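PDB 2WOL: clavulanic acid biosynthesis oligopeptide binding protein 2 from Streptomyces clavuligerus, which probably binds oligopeptides as an extracellular solute-binding protein in the biosynthetic pathway of clavulanic acid. Local coordinates for residues V38-V43 with L255-L260. Residues are numbered along the deposited sequence; the frame is centred on the assembly and turned at random.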
# COMPACT_ATOMS: atom_id res chain seq x y z
N VAL A 38 7.34 -2.98 18.34
CA VAL A 38 8.67 -3.31 17.85
C VAL A 38 8.70 -3.29 16.32
O VAL A 38 7.69 -3.54 15.66
CB VAL A 38 9.17 -4.66 18.45
CG1 VAL A 38 8.31 -5.84 17.98
CG2 VAL A 38 10.65 -4.88 18.17
N SER A 39 9.87 -2.95 15.77
CA SER A 39 10.09 -2.93 14.33
C SER A 39 11.54 -3.32 14.07
O SER A 39 12.42 -3.06 14.90
CB SER A 39 9.82 -1.52 13.77
OG SER A 39 10.14 -1.43 12.39
N SER A 40 11.78 -3.93 12.91
CA SER A 40 13.14 -4.26 12.50
C SER A 40 13.81 -3.08 11.82
O SER A 40 15.03 -3.08 11.64
CB SER A 40 13.15 -5.49 11.58
OG SER A 40 12.74 -5.17 10.27
N ALA A 41 13.02 -2.08 11.44
CA ALA A 41 13.50 -0.91 10.70
C ALA A 41 13.02 0.38 11.35
O ALA A 41 11.97 0.42 11.97
CB ALA A 41 13.03 -0.98 9.26
N ASP A 42 13.82 1.43 11.20
CA ASP A 42 13.44 2.77 11.63
C ASP A 42 12.38 3.32 10.67
O ASP A 42 12.24 2.84 9.54
CB ASP A 42 14.68 3.68 11.63
CG ASP A 42 14.56 4.87 12.57
OD1 ASP A 42 13.46 5.15 13.11
OD2 ASP A 42 15.58 5.56 12.77
N VAL A 43 11.63 4.31 11.13
CA VAL A 43 10.75 5.06 10.24
C VAL A 43 11.57 5.67 9.10
O VAL A 43 12.74 6.00 9.28
CB VAL A 43 9.98 6.18 10.99
CG1 VAL A 43 9.13 5.59 12.11
CG2 VAL A 43 10.94 7.25 11.55
N LEU A 255 15.78 -4.40 15.53
CA LEU A 255 16.02 -5.82 15.79
C LEU A 255 16.08 -6.66 14.53
O LEU A 255 15.33 -6.42 13.57
CB LEU A 255 14.94 -6.39 16.72
CG LEU A 255 14.81 -5.79 18.11
CD1 LEU A 255 13.86 -6.63 18.94
CD2 LEU A 255 16.15 -5.68 18.79
N ASP A 256 16.95 -7.66 14.54
CA ASP A 256 16.93 -8.72 13.54
C ASP A 256 15.51 -9.31 13.51
O ASP A 256 14.88 -9.41 14.56
CB ASP A 256 17.95 -9.80 13.89
CG ASP A 256 17.76 -11.07 13.10
OD1 ASP A 256 18.23 -11.13 11.94
OD2 ASP A 256 17.13 -12.01 13.63
N VAL A 257 15.03 -9.68 12.33
CA VAL A 257 13.65 -10.14 12.19
C VAL A 257 13.31 -11.38 13.02
O VAL A 257 12.20 -11.50 13.54
CB VAL A 257 13.22 -10.32 10.71
CG1 VAL A 257 13.06 -8.96 10.03
CG2 VAL A 257 14.20 -11.21 9.94
N ASP A 258 14.26 -12.30 13.17
CA ASP A 258 14.01 -13.50 13.98
C ASP A 258 14.10 -13.22 15.47
O ASP A 258 13.34 -13.79 16.25
CB ASP A 258 14.93 -14.65 13.57
CG ASP A 258 14.66 -15.13 12.16
OD1 ASP A 258 13.53 -15.57 11.88
OD2 ASP A 258 15.58 -15.05 11.32
N VAL A 259 15.03 -12.35 15.85
CA VAL A 259 15.12 -11.82 17.21
C VAL A 259 13.78 -11.17 17.59
O VAL A 259 13.24 -11.42 18.67
CB VAL A 259 16.29 -10.80 17.33
CG1 VAL A 259 16.20 -9.98 18.61
CG2 VAL A 259 17.62 -11.53 17.27
N LEU A 260 13.26 -10.33 16.69
CA LEU A 260 11.97 -9.68 16.89
C LEU A 260 10.85 -10.68 17.19
O LEU A 260 10.14 -10.54 18.18
CB LEU A 260 11.62 -8.83 15.67
CG LEU A 260 10.42 -7.88 15.76
CD1 LEU A 260 10.55 -6.79 14.71
CD2 LEU A 260 9.08 -8.60 15.61
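Two first torsions bring V38 and L260 together: V38 holds CG1 between its backbone N and carbonyl carbon (chi1 65°) with CG2 anti to N, and L260 sets CG anti to its own N (chi1 -170°). The setting is a beta-alpha-beta crossover in a mixed sheet, and it illustrates how a helix is seated on the strand it passes over. Strand 248-253 leads through helix 257-265 to strand 271-272, and strand 34-39 lies parallel between the two. Backbone hydrogen bonds join V38 to I271 and L273 on one flank, and S39 to T252 and G254 on the other.

Both methyls of V38 reach the leucines. CG1 meets L260 CG at 3.7 Å, the two side chains sliding past each other in opposite directions, while V38 CG2 touches L255 CD1 at 3.7 Å in a crossing at about a right angle and also lies near L260 CG. L260 CD2 stays against V38 CG1, whereas L260 CD1 turns to the backbone, 3.6 Å from S40 N.

At S40, apolar packing gives way to a tight approach to a carbonyl. S40 CB comes within 3.1 Å of L255 O, and S40 CA makes a CA-H...O contact with the same oxygen at 3.3 Å. S40 CB and OG both lie against V257 CG1, and OG is also hydrogen-bonded to E274 OE1. No conventional hydrogen bond spans the two segments, and L255 N is buried here without a partner in the model.

The start of the helix, which positions V257 and L260, is capped from within 255-260. L260 N donates to the backbone D256 O, and D256 is also the N-cap: its OD2 accepts weakly from D258 N and, at 3.1 Å, from V259 N, which meets it on the anti side of the carboxylate, 16° out of its plane.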